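Local coordinates for protein alpha-L-arabinosidase (Xanthomonas axonopodis pv. citri, PDB 6D25) that probably hydrolyses alpha-L-arabinofuranosyl side groups of arabinoxylans, as a trimeric GH51 arabinofuranosidase that copes with internal di-substitutions, at residues G50-H55 with I371-N376; E138-T143 with A190-P195; G386-L391 with N482-P487. All blocks are in the same frame, centred on the assembly; numbering follows the deposited sequence.

Interaction 1. Residues G50-H55 with I371-N376; sequences GQFAEH and IAQMVN. With GOL (glycerol), chain G.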
loop_
_atom_site.group_PDB
_atom_site.type_symbol
_atom_site.label_atom_id
_atom_site.label_comp_id
_atom_site.label_asym_id
_atom_site.label_seq_id
_atom_site.Cartn_x
_atom_site.Cartn_y
_atom_site.Cartn_z
ATOM N N GLY A 50 -5.249 -31.587 3.730
ATOM C CA GLY A 50 -4.063 -30.742 3.743
ATOM C C GLY A 50 -3.492 -30.548 5.136
ATOM O O GLY A 50 -4.203 -30.660 6.190
ATOM N N GLN A 51 -2.174 -30.298 5.141
ATOM C CA GLN A 51 -1.419 -30.004 6.339
ATOM C C GLN A 51 -0.930 -28.547 6.252
ATOM O O GLN A 51 -1.027 -27.883 5.218
ATOM C CB GLN A 51 -0.249 -30.974 6.483
ATOM C CG GLN A 51 -0.640 -32.456 6.518
ATOM C CD GLN A 51 -1.231 -32.898 7.840
ATOM O OE1 GLN A 51 -1.097 -32.236 8.871
ATOM N NE2 GLN A 51 -1.906 -34.040 7.820
ATOM N N PHE A 52 -0.422 -28.065 7.377
ATOM C CA PHE A 52 -0.082 -26.675 7.561
ATOM C C PHE A 52 1.117 -26.593 8.493
ATOM O O PHE A 52 1.017 -26.958 9.659
ATOM C CB PHE A 52 -1.328 -25.955 8.100
ATOM C CG PHE A 52 -1.155 -24.539 8.561
ATOM C CD1 PHE A 52 -0.175 -23.710 8.014
ATOM C CD2 PHE A 52 -1.995 -24.031 9.540
ATOM C CE1 PHE A 52 -0.021 -22.416 8.486
ATOM C CE2 PHE A 52 -1.824 -22.731 10.011
ATOM C CZ PHE A 52 -0.847 -21.933 9.478
ATOM N N ALA A 53 2.252 -26.113 7.962
ATOM C CA ALA A 53 3.491 -26.060 8.703
ATOM C C ALA A 53 4.013 -24.620 8.775
ATOM O O ALA A 53 4.841 -24.207 7.922
ATOM C CB ALA A 53 4.492 -26.978 8.069
ATOM N N GLU A 54 3.573 -23.868 9.787
ATOM C CA GLU A 54 4.049 -22.525 10.018
ATOM C C GLU A 54 5.420 -22.590 10.674
ATOM O O GLU A 54 5.720 -23.530 11.422
ATOM C CB GLU A 54 3.075 -21.759 10.925
ATOM C CG GLU A 54 3.413 -20.293 11.171
ATOM C CD GLU A 54 2.286 -19.466 11.771
ATOM O OE1 GLU A 54 1.246 -20.071 12.143
ATOM O OE2 GLU A 54 2.432 -18.218 11.886
ATOM N N HIS A 55 6.205 -21.513 10.477
ATOM C CA HIS A 55 7.416 -21.325 11.273
ATOM C C HIS A 55 6.996 -20.899 12.671
ATOM O O HIS A 55 6.756 -19.706 12.904
ATOM C CB HIS A 55 8.353 -20.314 10.628
ATOM C CG HIS A 55 9.101 -20.876 9.479
ATOM N ND1 HIS A 55 10.451 -20.861 9.448
ATOM C CD2 HIS A 55 8.694 -21.562 8.390
ATOM C CE1 HIS A 55 10.860 -21.488 8.347
ATOM N NE2 HIS A 55 9.803 -21.933 7.685
ATOM N N ILE A 371 -5.395 -28.686 8.432
ATOM C CA ILE A 371 -5.446 -28.722 9.888
ATOM C C ILE A 371 -4.244 -27.961 10.451
ATOM O O ILE A 371 -3.116 -28.058 9.908
ATOM C CB ILE A 371 -5.520 -30.178 10.400
ATOM C CG1 ILE A 371 -5.976 -30.217 11.851
ATOM C CG2 ILE A 371 -4.197 -30.903 10.205
ATOM C CD1 ILE A 371 -6.206 -31.577 12.453
ATOM N N ALA A 372 -4.459 -27.269 11.557
ATOM C CA ALA A 372 -3.406 -26.550 12.256
ATOM C C ALA A 372 -2.872 -27.375 13.434
ATOM O O ALA A 372 -3.650 -27.645 14.357
ATOM C CB ALA A 372 -3.955 -25.243 12.773
ATOM N N GLN A 373 -1.602 -27.773 13.468
ATOM C CA GLN A 373 -0.578 -27.676 12.430
ATOM C C GLN A 373 0.109 -29.045 12.370
ATOM O O GLN A 373 -0.354 -29.977 13.033
ATOM C CB GLN A 373 0.411 -26.556 12.756
ATOM C CG GLN A 373 -0.180 -25.157 12.585
ATOM C CD GLN A 373 0.826 -24.044 12.629
ATOM O OE1 GLN A 373 2.031 -24.289 12.420
ATOM N NE2 GLN A 373 0.338 -22.832 12.877
ATOM N N MET A 374 1.183 -29.199 11.606
ATOM C CA MET A 374 1.571 -30.510 11.145
ATOM C C MET A 374 2.390 -31.252 12.214
ATOM O O MET A 374 2.082 -32.425 12.498
ATOM C CB MET A 374 2.360 -30.413 9.830
ATOM C CG MET A 374 2.556 -31.740 9.135
ATOM S SD MET A 374 3.323 -31.548 7.499
ATOM C CE MET A 374 4.988 -31.089 7.964
ATOM N N VAL A 375 3.452 -30.633 12.762
ATOM C CA VAL A 375 4.316 -31.267 13.732
ATOM C C VAL A 375 4.506 -30.339 14.935
ATOM O O VAL A 375 4.751 -29.154 14.737
ATOM C CB VAL A 375 5.684 -31.626 13.118
ATOM C CG1 VAL A 375 6.545 -32.436 14.084
ATOM C CG2 VAL A 375 5.538 -32.368 11.808
ATOM N N ASN A 376 4.335 -30.847 16.144
ATOM C CA ASN A 376 4.721 -30.152 17.400
ATOM C C ASN A 376 3.859 -28.919 17.722
ATOM O O ASN A 376 4.166 -28.249 18.721
ATOM C CB ASN A 376 6.197 -29.749 17.374
ATOM C CG ASN A 376 7.104 -30.945 17.548
ATOM O OD1 ASN A 376 6.695 -31.903 18.227
ATOM N ND2 ASN A 376 8.303 -30.881 16.978
HETATM C C1 GOL G . -1.830 -18.720 12.415
HETATM O O1 GOL G . -0.484 -18.215 12.555
HETATM C C2 GOL G . -2.443 -19.068 13.803
HETATM O O2 GOL G . -3.871 -19.154 13.629
HETATM C C3 GOL G . -1.880 -20.384 14.349
HETATM O O3 GOL G . -2.177 -21.571 13.544
HETATM O O HOH W 1 -1.039 -29.697 9.601
HETATM O O HOH W 2 4.330 -25.721 12.416
#

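Interaction 2. Residues E138-T143 with A190-P195; sequences EFMDFT and APWQVP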
loop_
_atom_site.group_PDB
_atom_site.type_symbol
_atom_site.label_atom_id
_atom_site.label_comp_id
_atom_site.label_asym_id
_atom_site.label_seq_id
_atom_site.Cartn_x
_atom_site.Cartn_y
_atom_site.Cartn_z
ATOM N N GLU A 138 14.462 -25.550 0.785
ATOM C CA GLU A 138 14.336 -26.652 1.703
ATOM C C GLU A 138 12.871 -27.085 1.757
ATOM O O GLU A 138 12.588 -28.297 1.760
ATOM C CB GLU A 138 14.891 -26.260 3.086
ATOM C CG GLU A 138 16.390 -26.010 3.071
ATOM C CD GLU A 138 16.871 -24.685 2.485
ATOM O OE1 GLU A 138 16.061 -23.723 2.375
ATOM O OE2 GLU A 138 18.055 -24.621 2.157
ATOM N N PHE A 139 11.932 -26.112 1.795
ATOM C CA PHE A 139 10.524 -26.488 1.800
ATOM C C PHE A 139 10.133 -27.154 0.465
ATOM O O PHE A 139 9.466 -28.236 0.455
ATOM C CB PHE A 139 9.608 -25.301 2.079
ATOM C CG PHE A 139 8.161 -25.649 1.933
ATOM C CD1 PHE A 139 7.534 -26.478 2.857
ATOM C CD2 PHE A 139 7.437 -25.240 0.831
ATOM C CE1 PHE A 139 6.209 -26.841 2.705
ATOM C CE2 PHE A 139 6.100 -25.602 0.690
ATOM C CZ PHE A 139 5.503 -26.404 1.633
ATOM N N MET A 140 10.500 -26.546 -0.654
ATOM C CA MET A 140 10.004 -27.075 -1.919
ATOM C C MET A 140 10.585 -28.467 -2.193
ATOM O O MET A 140 9.858 -29.363 -2.693
ATOM C CB MET A 140 10.299 -26.117 -3.080
ATOM C CG MET A 140 9.531 -24.824 -2.989
ATOM S SD MET A 140 7.719 -25.037 -2.907
ATOM C CE MET A 140 7.443 -25.556 -4.593
ATOM N N ASP A 141 11.848 -28.685 -1.878
ATOM C CA ASP A 141 12.449 -30.003 -2.073
ATOM C C ASP A 141 11.842 -31.002 -1.074
ATOM O O ASP A 141 11.736 -32.189 -1.385
ATOM C CB ASP A 141 13.975 -29.945 -1.974
ATOM C CG ASP A 141 14.648 -29.237 -3.140
ATOM O OD1 ASP A 141 14.011 -29.102 -4.222
ATOM O OD2 ASP A 141 15.798 -28.800 -2.939
ATOM N N PHE A 142 11.427 -30.553 0.079
ATOM C CA PHE A 142 10.695 -31.423 1.040
ATOM C C PHE A 142 9.357 -31.867 0.427
ATOM O O PHE A 142 9.020 -33.074 0.525
ATOM C CB PHE A 142 10.467 -30.682 2.358
ATOM C CG PHE A 142 9.711 -31.437 3.420
ATOM C CD1 PHE A 142 10.307 -32.501 4.062
ATOM C CD2 PHE A 142 8.434 -31.053 3.801
ATOM C CE1 PHE A 142 9.655 -33.167 5.084
ATOM C CE2 PHE A 142 7.793 -31.709 4.857
ATOM C CZ PHE A 142 8.391 -32.777 5.465
ATOM N N THR A 143 8.632 -30.956 -0.215
ATOM C CA THR A 143 7.369 -31.360 -0.852
ATOM C C THR A 143 7.634 -32.433 -1.911
ATOM O O THR A 143 6.857 -33.397 -1.992
ATOM C CB THR A 143 6.555 -30.194 -1.437
ATOM O OG1 THR A 143 7.254 -29.592 -2.535
ATOM C CG2 THR A 143 6.224 -29.163 -0.368
ATOM N N ALA A 190 15.455 -27.155 -12.565
ATOM C CA ALA A 190 14.092 -27.095 -13.122
ATOM C C ALA A 190 13.203 -26.272 -12.186
ATOM O O ALA A 190 13.424 -26.229 -10.994
ATOM C CB ALA A 190 13.536 -28.504 -13.293
ATOM N N PRO A 191 12.177 -25.650 -12.738
ATOM C CA PRO A 191 11.157 -25.057 -11.884
ATOM C C PRO A 191 10.536 -26.094 -10.926
ATOM O O PRO A 191 10.527 -27.284 -11.229
ATOM C CB PRO A 191 10.035 -24.611 -12.837
ATOM C CG PRO A 191 10.661 -24.551 -14.180
ATOM C CD PRO A 191 11.823 -25.535 -14.157
ATOM N N TRP A 192 10.030 -25.632 -9.805
ATOM C CA TRP A 192 9.121 -26.412 -8.996
ATOM C C TRP A 192 7.681 -26.127 -9.449
ATOM O O TRP A 192 7.392 -25.127 -10.096
ATOM C CB TRP A 192 9.221 -26.037 -7.519
ATOM C CG TRP A 192 10.503 -26.339 -6.805
ATOM C CD1 TRP A 192 10.918 -27.544 -6.323
ATOM C CD2 TRP A 192 11.477 -25.373 -6.384
ATOM N NE1 TRP A 192 12.099 -27.392 -5.661
ATOM C CE2 TRP A 192 12.459 -26.065 -5.656
ATOM C CE3 TRP A 192 11.592 -23.992 -6.515
ATOM C CZ2 TRP A 192 13.559 -25.426 -5.084
ATOM C CZ3 TRP A 192 12.688 -23.360 -5.971
ATOM C CH2 TRP A 192 13.655 -24.068 -5.251
ATOM N N GLN A 193 6.776 -26.993 -9.047
ATOM C CA GLN A 193 5.355 -26.766 -9.189
ATOM C C GLN A 193 4.845 -26.025 -7.954
ATOM O O GLN A 193 5.115 -26.437 -6.815
ATOM C CB GLN A 193 4.611 -28.105 -9.335
ATOM C CG GLN A 193 5.095 -28.952 -10.506
ATOM C CD GLN A 193 4.837 -28.305 -11.849
ATOM O OE1 GLN A 193 3.696 -27.969 -12.165
ATOM N NE2 GLN A 193 5.888 -28.119 -12.622
ATOM N N VAL A 194 4.114 -24.940 -8.206
ATOM C CA VAL A 194 3.455 -24.151 -7.176
ATOM C C VAL A 194 1.957 -24.076 -7.499
ATOM O O VAL A 194 1.471 -23.089 -8.068
ATOM C CB VAL A 194 4.083 -22.752 -7.026
ATOM C CG1 VAL A 194 3.402 -21.981 -5.903
ATOM C CG2 VAL A 194 5.589 -22.835 -6.762
ATOM N N PRO A 195 1.222 -25.109 -7.107
ATOM C CA PRO A 195 -0.152 -25.184 -7.570
ATOM C C PRO A 195 -1.128 -24.266 -6.821
ATOM O O PRO A 195 -2.159 -23.905 -7.409
ATOM C CB PRO A 195 -0.568 -26.644 -7.398
ATOM C CG PRO A 195 0.362 -27.131 -6.303
ATOM C CD PRO A 195 1.678 -26.413 -6.610
#

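Interaction 3. Residues G386-L391 with N482-P487; sequences GDKMVL and NTYAQP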
loop_
_atom_site.group_PDB
_atom_site.type_symbol
_atom_site.label_atom_id
_atom_site.label_comp_id
_atom_site.label_asym_id
_atom_site.label_seq_id
_atom_site.Cartn_x
_atom_site.Cartn_y
_atom_site.Cartn_z
ATOM N N GLY A 386 13.929 -34.209 20.240
ATOM C CA GLY A 386 15.165 -34.782 19.794
ATOM C C GLY A 386 14.883 -35.975 18.906
ATOM O O GLY A 386 14.005 -35.889 18.052
ATOM N N ASP A 387 15.554 -37.100 19.117
ATOM C CA ASP A 387 15.371 -38.221 18.219
ATOM C C ASP A 387 14.062 -38.974 18.517
ATOM O O ASP A 387 13.746 -39.853 17.765
ATOM C CB ASP A 387 16.587 -39.153 18.186
ATOM C CG ASP A 387 16.897 -39.864 19.493
ATOM O OD1 ASP A 387 16.123 -39.763 20.442
ATOM O OD2 ASP A 387 17.976 -40.454 19.582
ATOM N N LYS A 388 13.296 -38.596 19.533
ATOM C CA LYS A 388 12.020 -39.267 19.828
ATOM C C LYS A 388 10.890 -38.721 18.945
ATOM O O LYS A 388 10.857 -37.540 18.630
ATOM C CB LYS A 388 11.662 -39.047 21.293
ATOM C CG LYS A 388 12.627 -39.686 22.284
ATOM C CD LYS A 388 12.373 -39.309 23.720
ATOM C CE LYS A 388 13.568 -39.706 24.554
ATOM N NZ LYS A 388 13.357 -39.364 25.963
ATOM N N MET A 389 9.966 -39.597 18.574
ATOM C CA MET A 389 8.835 -39.231 17.745
ATOM C C MET A 389 7.611 -40.030 18.182
ATOM O O MET A 389 7.736 -41.205 18.429
ATOM C CB MET A 389 9.115 -39.514 16.266
ATOM C CG MET A 389 8.062 -38.918 15.340
ATOM S SD MET A 389 8.036 -39.584 13.641
ATOM C CE MET A 389 7.325 -41.186 14.011
ATOM N N VAL A 390 6.445 -39.411 18.214
ATOM C CA VAL A 390 5.207 -40.137 18.477
ATOM C C VAL A 390 4.112 -39.669 17.513
ATOM O O VAL A 390 4.034 -38.498 17.143
ATOM C CB VAL A 390 4.784 -39.993 19.953
ATOM C CG1 VAL A 390 4.415 -38.584 20.332
ATOM C CG2 VAL A 390 3.623 -40.899 20.298
ATOM N N LEU A 391 3.312 -40.611 17.058
ATOM C CA LEU A 391 2.163 -40.377 16.211
ATOM C C LEU A 391 0.943 -40.115 17.104
ATOM O O LEU A 391 0.695 -40.853 18.032
ATOM C CB LEU A 391 1.904 -41.614 15.348
ATOM C CG LEU A 391 3.064 -42.064 14.462
ATOM C CD1 LEU A 391 2.722 -43.309 13.677
ATOM C CD2 LEU A 391 3.389 -40.985 13.457
ATOM N N ASN A 482 -1.086 -40.272 23.444
ATOM C CA ASN A 482 0.135 -41.017 23.178
ATOM C C ASN A 482 1.338 -40.224 23.701
ATOM O O ASN A 482 1.379 -38.985 23.594
ATOM C CB ASN A 482 0.255 -41.298 21.683
ATOM C CG ASN A 482 -0.774 -42.285 21.194
ATOM O OD1 ASN A 482 -1.233 -43.122 21.984
ATOM N ND2 ASN A 482 -1.156 -42.174 19.917
ATOM N N THR A 483 2.307 -40.941 24.235
ATOM C CA THR A 483 3.591 -40.378 24.678
ATOM C C THR A 483 4.739 -41.232 24.115
ATOM O O THR A 483 4.529 -42.337 23.639
ATOM C CB THR A 483 3.690 -40.366 26.207
ATOM O OG1 THR A 483 3.611 -41.724 26.640
ATOM C CG2 THR A 483 2.597 -39.558 26.873
ATOM N N TYR A 484 5.962 -40.746 24.237
ATOM C CA TYR A 484 7.169 -41.486 23.823
ATOM C C TYR A 484 7.240 -42.820 24.590
ATOM O O TYR A 484 7.530 -43.867 23.991
ATOM C CB TYR A 484 8.418 -40.610 23.981
ATOM C CG TYR A 484 8.302 -39.244 23.340
ATOM C CD1 TYR A 484 8.153 -39.136 21.965
ATOM C CD2 TYR A 484 8.319 -38.058 24.072
ATOM C CE1 TYR A 484 8.005 -37.909 21.330
ATOM C CE2 TYR A 484 8.159 -36.826 23.459
ATOM C CZ TYR A 484 7.988 -36.750 22.077
ATOM O OH TYR A 484 7.843 -35.576 21.409
ATOM N N ALA A 485 6.886 -42.805 25.873
ATOM C CA ALA A 485 6.892 -44.008 26.722
ATOM C C ALA A 485 5.721 -44.942 26.389
ATOM O O ALA A 485 5.833 -46.119 26.607
ATOM C CB ALA A 485 6.851 -43.624 28.202
ATOM N N GLN A 486 4.572 -44.404 25.971
ATOM C CA GLN A 486 3.336 -45.165 25.663
ATOM C C GLN A 486 2.834 -44.728 24.274
ATOM O O GLN A 486 1.832 -44.031 24.153
ATOM C CB GLN A 486 2.209 -44.912 26.666
ATOM C CG GLN A 486 2.556 -45.204 28.107
ATOM C CD GLN A 486 2.725 -46.667 28.383
ATOM O OE1 GLN A 486 2.285 -47.521 27.625
ATOM N NE2 GLN A 486 3.404 -46.952 29.480
ATOM N N PRO A 487 3.539 -45.126 23.230
ATOM C CA PRO A 487 3.349 -44.539 21.920
ATOM C C PRO A 487 2.089 -45.034 21.215
ATOM O O PRO A 487 1.702 -44.423 20.237
ATOM C CB PRO A 487 4.596 -44.970 21.126
ATOM C CG PRO A 487 5.055 -46.230 21.784
ATOM C CD PRO A 487 4.718 -46.013 23.249
HETATM O O HOH W 3 3.617 -43.330 18.212
HETATM O O HOH W 4 0.207 -44.295 17.866
#

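Interaction 1. Residues G50-H55 with I371-N376
E54 sends its carboxylate out with CG anti to the backbone N (chi1 -176°) and an extended chain, while Q373 turns CG beside its own N (chi1 -72°) and reaches across to meet it. The two flat groups lie only 16° from coplanar. Q373 NE2 donates to E54 OE1 at 3.0 Å, and OE1 takes it on its anti lone pair, the one turned away from OE2. The other end of the same amide works too: Q373 OE1 accepts from E54 N at 3.1 Å, the donor standing above the carbonyl plane. A cis peptide bond between A372 and Q373 bends the chain just before this glutamine. On its way, Q373 CG passes over one face of the F52 ring, 4.1 Å from its centroid, a CH-pi contact.

Nearer the strand, I371 N donates to G50 O at 3.2 Å, and a water accepts from F52 N at 2.8 Å while lying close to Q51 OE1 and I371 O. M374 N makes a weak bond to F52 O. The M374 chain crosses Q51 at about a right angle, and its bend at the sulfur lays CE against A53 CB.

This is the seam between the first and last strands of a TIM barrel. Glycerol sits on the polar end, its O1 donating to E54 OE1 at 2.6 Å and its O3 accepting from Q373 NE2 at 2.9 Å; Y268, C100 and E324 complete its site, and F101 N and W125 hold E54 OE2. With its oxygen and nitrogen both engaged, the Q373 amide is fixed against flipping; the glycerol is probably from the crystallisation liquor, but its place beside E324 is consistent with a sugar-binding pocket.

Interaction 2. Residues E138-T143 with A190-P195
M140 on the helix and W192 on the extended loop face each other with CA atoms 7.2 Å apart, and no backbone bond joins 138-143 to 190-195. The M140 CB points at the indole and sits over the face of the W192 five-membered ring, 3.3 Å from the centroid and 10° off the normal, a tight CH-pi contact. Beyond it the methionine is bent at chi2 and chi3, which curls M140 CE back to within 3.5 Å of W192 CB. M140 CE also reaches V194 CG2 at 3.9 Å. M140 SD stands above the indole at a distance, 5.2 Å from the centroid of the W192 five-membered ring, as a Met-aromatic contact.

The contact lies in the alpha/beta barrel: helix 136-146 leads into strand 149-154, and the loop leads into strand 196-199, next to it in the sheet. At the ring edge W192 NE1 donates to D141 OD1 at 2.9 Å with an N-H...O angle of 161°. The oxygen lies in the indole plane, yet the N-H comes from above the carboxylate plane. H137 meets the indole edge-to-face and R188 adds a cation-pi contact, while Q232 bonds to both W192 O and V194 N.

Interaction 3. Residues G386-L391 with N482-P487
V390 points at the 482-487 loop and fills the bend of its chain. V390 CB lies 4.0 Å from Y484 CD1. V390 CG1, held between the backbone N and the carbonyl carbon (chi1 66°), leans on the same ring, 3.8 Å from Y484 CE1. V390 CG2 turns the other way, to N482 CB at 3.7 Å; it also touches T483 O and reaches P487 CB at 4.3 Å, so the two methyls divide the loop between them.

K388, two residues back on the same side of the strand, takes the face of the tyrosine: its CB lies over the ring, 3.6 Å from Y484 CD1, in a CH-pi contact, and the extended lysine chain crosses Y484 at about a right angle.

At the far end N482 ND2 donates to L391 O at 3.0 Å. The bond lies in the carbonyl plane, although the acceptor is tilted from the plane of the asparagine amide. N482 OD1 is taken by V490 N, so this amide pins the strand end to two places in the loop. One water accepts from L391 N and donates to P487 O, 3.0 Å from each. Inside the loop, T483 OG1 accepts from Q486 N at 2.9 Å, an ST motif spanning the turn that carries Y484.

Strand 388-391 pairs antiparallel with strand 382-385, V390 bonding to L383 through the backbone. Y484 also rests on L383 and D385. M389 and L391 pack on helix 80-88, so the short hairpin lies between that barrel helix and the loop that leads to strand 493-494.

In the fold
From the N terminus, strand 51-52 opens the barrel, and interaction 1 closes it some 316 residues later, where the chain leaves strand 366-371. Interaction 2 is nested inside that long loop: it joins helix 136-146 to the lead-in of strand 196-199 and encloses strand 149-154 and two further helices. The two meet directly, M374 CE lying 4.2 Å from F142 CE2. Interaction 3 follows in series, crossing neither. Its loop encloses helix 393-400 and several strands of the C-terminal beta domain before 482-487 returns to the hairpin strand 388-391. Its centre is about 18 Å from that of interaction 1 and about 30 Å from that of interaction 2.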